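Protein mini spindles (Drosophila melanogaster, PDB 5VJC) probably binds tubulin through this HEAT-repeat TOG domain and so promotes microtubule dynamics and mitotic spindle formation. Local coordinates at residues R99-N104 against V138-L143; Q187-L192 against N224-A229. All coordinates share one frame; numbering follows the deposited sequence.

Interaction 1 of 2, residues R99-N104 against V138-L143; sequences RFYDTN and VPHLLL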
loop_
_atom_site.group_PDB
_atom_site.type_symbol
_atom_site.label_atom_id
_atom_site.label_comp_id
_atom_site.label_asym_id
_atom_site.label_seq_id
_atom_site.Cartn_x
_atom_site.Cartn_y
_atom_site.Cartn_z
ATOM N N ARG A 99 6.727 -3.703 -10.277
ATOM C CA ARG A 99 6.008 -4.946 -10.555
ATOM C C ARG A 99 4.506 -4.870 -10.283
ATOM O O ARG A 99 3.738 -5.712 -10.759
ATOM C CB ARG A 99 6.606 -6.098 -9.732
ATOM C CG ARG A 99 7.969 -6.522 -10.256
ATOM C CD ARG A 99 7.898 -6.519 -11.764
ATOM N NE ARG A 99 9.183 -6.404 -12.443
ATOM C CZ ARG A 99 10.049 -5.413 -12.282
ATOM N NH1 ARG A 99 9.809 -4.438 -11.417
ATOM N NH2 ARG A 99 11.188 -5.409 -12.973
ATOM N N PHE A 100 4.084 -3.881 -9.507
ATOM C CA PHE A 100 2.655 -3.710 -9.265
ATOM C C PHE A 100 1.926 -3.199 -10.508
ATOM O O PHE A 100 0.710 -3.334 -10.607
ATOM C CB PHE A 100 2.415 -2.767 -8.091
ATOM C CG PHE A 100 2.825 -3.342 -6.756
ATOM C CD1 PHE A 100 3.011 -4.704 -6.596
ATOM C CD2 PHE A 100 3.040 -2.511 -5.668
ATOM C CE1 PHE A 100 3.388 -5.237 -5.361
ATOM C CE2 PHE A 100 3.419 -3.034 -4.428
ATOM C CZ PHE A 100 3.591 -4.397 -4.280
ATOM N N TYR A 101 2.660 -2.615 -11.453
ATOM C CA TYR A 101 2.038 -2.090 -12.672
ATOM C C TYR A 101 2.068 -3.090 -13.824
ATOM O O TYR A 101 1.394 -2.904 -14.837
ATOM C CB TYR A 101 2.709 -0.785 -13.081
ATOM C CG TYR A 101 2.392 0.317 -12.109
ATOM C CD1 TYR A 101 3.162 0.500 -10.965
ATOM C CD2 TYR A 101 1.291 1.139 -12.299
ATOM C CE1 TYR A 101 2.869 1.497 -10.053
ATOM C CE2 TYR A 101 0.984 2.135 -11.390
ATOM C CZ TYR A 101 1.781 2.312 -10.274
ATOM O OH TYR A 101 1.487 3.303 -9.375
ATOM N N ASP A 102 2.840 -4.158 -13.664
ATOM C CA ASP A 102 2.826 -5.238 -14.642
ATOM C C ASP A 102 1.565 -6.064 -14.445
ATOM O O ASP A 102 0.981 -6.081 -13.357
ATOM C CB ASP A 102 4.083 -6.105 -14.523
ATOM C CG ASP A 102 5.379 -5.310 -14.764
ATOM O OD1 ASP A 102 5.316 -4.148 -15.234
ATOM O OD2 ASP A 102 6.467 -5.865 -14.496
ATOM N N THR A 103 1.133 -6.739 -15.502
ATOM C CA THR A 103 -0.166 -7.403 -15.486
ATOM C C THR A 103 -0.081 -8.869 -15.109
ATOM O O THR A 103 -1.004 -9.632 -15.400
ATOM C CB THR A 103 -0.873 -7.320 -16.860
ATOM O OG1 THR A 103 -0.068 -7.971 -17.848
ATOM C CG2 THR A 103 -1.106 -5.869 -17.273
ATOM N N ASN A 104 1.006 -9.288 -14.472
ATOM C CA ASN A 104 1.117 -10.713 -14.213
ATOM C C ASN A 104 0.703 -11.090 -12.796
ATOM O O ASN A 104 1.305 -10.640 -11.816
ATOM C CB ASN A 104 2.530 -11.202 -14.485
ATOM C CG ASN A 104 2.588 -12.700 -14.593
ATOM O OD1 ASN A 104 2.682 -13.400 -13.588
ATOM N ND2 ASN A 104 2.506 -13.209 -15.815
ATOM N N VAL A 138 3.517 2.491 -0.171
ATOM C CA VAL A 138 2.100 2.280 0.150
ATOM C C VAL A 138 1.078 2.701 -0.929
ATOM O O VAL A 138 0.155 1.945 -1.181
ATOM C CB VAL A 138 1.757 2.977 1.480
ATOM C CG1 VAL A 138 0.281 2.756 1.878
ATOM C CG2 VAL A 138 2.700 2.479 2.565
ATOM N N PRO A 139 1.237 3.885 -1.576
ATOM C CA PRO A 139 0.238 4.256 -2.597
ATOM C C PRO A 139 0.155 3.236 -3.727
ATOM O O PRO A 139 -0.932 2.964 -4.259
ATOM C CB PRO A 139 0.749 5.600 -3.145
ATOM C CG PRO A 139 1.678 6.103 -2.139
ATOM C CD PRO A 139 2.232 4.949 -1.371
ATOM N N HIS A 140 1.314 2.675 -4.071
ATOM C CA HIS A 140 1.416 1.737 -5.159
ATOM C C HIS A 140 0.879 0.385 -4.755
ATOM O O HIS A 140 0.220 -0.292 -5.556
ATOM C CB HIS A 140 2.869 1.626 -5.634
ATOM C CG HIS A 140 3.453 2.938 -6.035
ATOM N ND1 HIS A 140 3.102 3.578 -7.203
ATOM C CD2 HIS A 140 4.328 3.754 -5.398
ATOM C CE1 HIS A 140 3.760 4.723 -7.283
ATOM N NE2 HIS A 140 4.510 4.855 -6.201
ATOM N N LEU A 141 1.174 -0.019 -3.522
ATOM C CA LEU A 141 0.592 -1.243 -2.996
ATOM C C LEU A 141 -0.933 -1.143 -2.998
ATOM O O LEU A 141 -1.612 -2.042 -3.468
ATOM C CB LEU A 141 1.098 -1.514 -1.582
ATOM C CG LEU A 141 0.395 -2.554 -0.724
ATOM C CD1 LEU A 141 0.706 -3.962 -1.242
ATOM C CD2 LEU A 141 0.817 -2.370 0.801
ATOM N N LEU A 142 -1.453 -0.024 -2.497
ATOM C CA LEU A 142 -2.897 0.156 -2.377
ATOM C C LEU A 142 -3.630 0.089 -3.713
ATOM O O LEU A 142 -4.800 -0.294 -3.754
ATOM C CB LEU A 142 -3.214 1.477 -1.689
ATOM C CG LEU A 142 -3.342 1.350 -0.173
ATOM C CD1 LEU A 142 -3.149 2.708 0.469
ATOM C CD2 LEU A 142 -4.719 0.783 0.185
ATOM N N LEU A 143 -2.944 0.465 -4.793
ATOM C CA LEU A 143 -3.485 0.352 -6.144
ATOM C C LEU A 143 -3.988 -1.038 -6.468
ATOM O O LEU A 143 -4.904 -1.189 -7.258
ATOM C CB LEU A 143 -2.435 0.744 -7.191
ATOM C CG LEU A 143 -2.281 2.247 -7.432
ATOM C CD1 LEU A 143 -1.315 2.462 -8.583
ATOM C CD2 LEU A 143 -3.633 2.921 -7.726
#
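Tyr101 and His140 are joined by a hydrogen bond between phenol and imidazole. Tyr101 OH lies 2.7 Å from His140 ND1, and either atom could be the donor. Each partner sits at the edge of the other ring, near its plane. The rings meet rim to rim, with their planes at 68° and neither over the face of the other. Tyr101 CG stands anti to its own carbonyl carbon (chi1 -69°), and the ring carries the hydroxyl across to the helix. The His140 ring also meets the ring of Phe31.

Beside this bond Leu143 CD1 approaches the phenol end of Tyr101, 3.5 Å from Tyr101 CZ. Separately, the Phe100 ring packs on the helix. Phe100 CE2 comes to 3.6 Å from Leu141 CA and 4.0 Å from Leu141 CB. Phe100 CD2 lies 3.6 Å from His140 O, so the ring rests mainly on helix backbone.

Phe100 and Leu141 also touch helix 105-124, and Leu141 packs on helix 150-166. Phe100 O accepts a hydrogen bond from Lys144 NZ.

The contact joins the loop between helices 89-99 and 105-124 to helix 131-142 in this HEAT-repeat domain. The phenol bond occupies ND1 of the buried His140 and probably limits rotation of the imidazole, while Phe100 packs against the helix backbone through van der Waals contact.

Interaction 2 of 2, residues Q187-L192 against N224-A229; sequences QRTECL and NSVRNA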
loop_
_atom_site.group_PDB
_atom_site.type_symbol
_atom_site.label_atom_id
_atom_site.label_comp_id
_atom_site.label_asym_id
_atom_site.label_seq_id
_atom_site.Cartn_x
_atom_site.Cartn_y
_atom_site.Cartn_z
ATOM N N GLN A 187 -11.877 -0.751 -6.727
ATOM C CA GLN A 187 -10.915 -0.000 -5.920
ATOM C C GLN A 187 -11.635 0.818 -4.858
ATOM O O GLN A 187 -11.261 0.777 -3.686
ATOM C CB GLN A 187 -10.055 0.925 -6.790
ATOM C CG GLN A 187 -8.941 1.630 -6.041
ATOM C CD GLN A 187 -7.857 0.677 -5.561
ATOM O OE1 GLN A 187 -7.875 -0.512 -5.877
ATOM N NE2 GLN A 187 -6.906 1.199 -4.791
ATOM N N ARG A 188 -12.676 1.551 -5.262
ATOM C CA ARG A 188 -13.429 2.355 -4.287
ATOM C C ARG A 188 -14.048 1.458 -3.210
ATOM O O ARG A 188 -13.957 1.750 -2.017
ATOM C CB ARG A 188 -14.509 3.199 -4.976
ATOM C CG ARG A 188 -13.941 4.233 -5.959
ATOM C CD ARG A 188 -14.957 5.317 -6.321
ATOM N NE ARG A 188 -16.148 4.798 -6.986
ATOM C CZ ARG A 188 -16.189 4.429 -8.264
ATOM N NH1 ARG A 188 -15.095 4.514 -9.019
ATOM N NH2 ARG A 188 -17.321 3.972 -8.799
ATOM N N THR A 189 -14.629 0.338 -3.627
ATOM C CA THR A 189 -15.242 -0.592 -2.683
ATOM C C THR A 189 -14.243 -1.151 -1.662
ATOM O O THR A 189 -14.518 -1.161 -0.459
ATOM C CB THR A 189 -15.906 -1.764 -3.408
ATOM O OG1 THR A 189 -16.835 -1.249 -4.371
ATOM C CG2 THR A 189 -16.633 -2.672 -2.420
ATOM N N GLU A 190 -13.093 -1.619 -2.137
ATOM C CA GLU A 190 -12.126 -2.257 -1.244
ATOM C C GLU A 190 -11.467 -1.239 -0.318
ATOM O O GLU A 190 -11.197 -1.534 0.851
ATOM C CB GLU A 190 -11.063 -3.021 -2.053
ATOM C CG GLU A 190 -11.609 -4.259 -2.788
ATOM C CD GLU A 190 -12.085 -5.363 -1.829
ATOM O OE1 GLU A 190 -11.793 -5.267 -0.619
ATOM O OE2 GLU A 190 -12.743 -6.319 -2.291
ATOM N N CYS A 191 -11.243 -0.025 -0.817
ATOM C CA CYS A 191 -10.704 1.022 0.040
ATOM C C CYS A 191 -11.719 1.390 1.116
ATOM O O CYS A 191 -11.351 1.561 2.276
ATOM C CB CYS A 191 -10.285 2.256 -0.773
ATOM S SG CYS A 191 -8.717 2.010 -1.674
ATOM N N LEU A 192 -12.997 1.480 0.754
ATOM C CA LEU A 192 -14.024 1.734 1.775
ATOM C C LEU A 192 -14.051 0.664 2.884
ATOM O O LEU A 192 -14.066 1.008 4.068
ATOM C CB LEU A 192 -15.403 1.847 1.126
ATOM C CG LEU A 192 -15.649 3.170 0.395
ATOM C CD1 LEU A 192 -16.806 3.038 -0.631
ATOM C CD2 LEU A 192 -15.892 4.307 1.392
ATOM N N ASN A 224 -23.541 -0.701 -6.869
ATOM C CA ASN A 224 -24.136 -1.185 -5.626
ATOM C C ASN A 224 -23.109 -1.669 -4.595
ATOM O O ASN A 224 -23.386 -1.684 -3.401
ATOM C CB ASN A 224 -25.131 -2.315 -5.920
ATOM C CG ASN A 224 -26.384 -1.828 -6.656
ATOM O OD1 ASN A 224 -26.920 -0.760 -6.352
ATOM N ND2 ASN A 224 -26.857 -2.620 -7.622
ATOM N N SER A 225 -21.928 -2.072 -5.049
ATOM C CA SER A 225 -20.912 -2.546 -4.115
ATOM C C SER A 225 -20.253 -1.376 -3.396
ATOM O O SER A 225 -19.902 -1.471 -2.218
ATOM C CB SER A 225 -19.863 -3.393 -4.835
ATOM O OG SER A 225 -20.408 -4.658 -5.187
ATOM N N VAL A 226 -20.098 -0.267 -4.108
ATOM C CA VAL A 226 -19.548 0.934 -3.510
ATOM C C VAL A 226 -20.532 1.502 -2.485
ATOM O O VAL A 226 -20.145 1.889 -1.376
ATOM C CB VAL A 226 -19.222 2.000 -4.575
ATOM C CG1 VAL A 226 -18.598 3.218 -3.934
ATOM C CG2 VAL A 226 -18.274 1.419 -5.647
ATOM N N ARG A 227 -21.807 1.557 -2.865
ATOM C CA ARG A 227 -22.839 2.039 -1.952
ATOM C C ARG A 227 -22.877 1.223 -0.654
ATOM O O ARG A 227 -22.870 1.799 0.433
ATOM C CB ARG A 227 -24.221 2.016 -2.639
ATOM C CG ARG A 227 -25.395 2.322 -1.699
ATOM C CD ARG A 227 -26.729 2.451 -2.446
ATOM N NE ARG A 227 -26.976 1.332 -3.359
ATOM C CZ ARG A 227 -27.494 0.163 -2.990
ATOM N NH1 ARG A 227 -27.816 -0.047 -1.720
ATOM N NH2 ARG A 227 -27.680 -0.799 -3.892
ATOM N N ASN A 228 -22.922 -0.108 -0.767
ATOM C CA ASN A 228 -22.966 -0.971 0.416
ATOM C C ASN A 228 -21.702 -0.804 1.284
ATOM O O ASN A 228 -21.772 -0.872 2.507
ATOM C CB ASN A 228 -23.147 -2.454 0.027
ATOM C CG ASN A 228 -24.487 -2.728 -0.692
ATOM O OD1 ASN A 228 -25.453 -1.974 -0.550
ATOM N ND2 ASN A 228 -24.537 -3.810 -1.467
ATOM N N ALA A 229 -20.553 -0.564 0.658
ATOM C CA ALA A 229 -19.319 -0.396 1.428
ATOM C C ALA A 229 -19.299 0.937 2.176
ATOM O O ALA A 229 -18.849 1.004 3.320
ATOM C CB ALA A 229 -18.099 -0.518 0.514
#
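The Arg188 guanidinium meets Val226 obliquely, with NH2 4.2 Å from Val226 CG2. This is a loose contact, and the polar end is held by other partners: NH2 pairs with Asp221 in a salt bridge and NH1 bonds to Ser182 O. In the Arg227 guanidinium, Asn224 OD1 lies at the edge, in plane, 2.6 Å from NH2. That nitrogen stands above the carboxamide plane of Asn224.

Between the helices the contact is van der Waals packing, mostly of methyl and methylene groups. With OG1 anti to the carbonyl carbon (chi1 -55°), Thr189 CG2 falls anti to the backbone N and lies 3.5 Å from Ser225 O. Thr189 OG1 touches Val226 CG2 at 3.3 Å and hydrogen-bonds to Ala185 O in its own helix. An alanine at Thr189 would probably open a gap beside Val226 and Ser225 and leave Ala185 O without its side-chain mate. Leu192 CD1 meets Val226 CG1 at 3.8 Å, and Leu192 CB meets Ala229 CB at 3.6 Å.

The two helix segments run nearly parallel, 16° between their directions, with their axes coming within 8.4 Å of each other. Thus helix 224-241 stacks beside helix 185-202 in the HEAT array. Arg227 and Asn228 touch helix 254-264.

Overall arrangement
From the N terminus, the chain reaches residues 99-104, at the end of helix 89-99 and in the loop that follows. It then runs through helix 105-124 and into helix 131-142, where residues 138-143 close interaction 1. Helices 150-166 and 169-178 follow. Residues 187-192 near the start of helix 185-202 open interaction 2, which closes at the first turns of helix 224-241. The two loops come in series and neither nest nor cross. Their centres are about 19 Å apart, yet they touch: Leu142 O and Gln187 NE2 probably form a hydrogen bond. The middle of the helical array is thus linked to its C-terminal part.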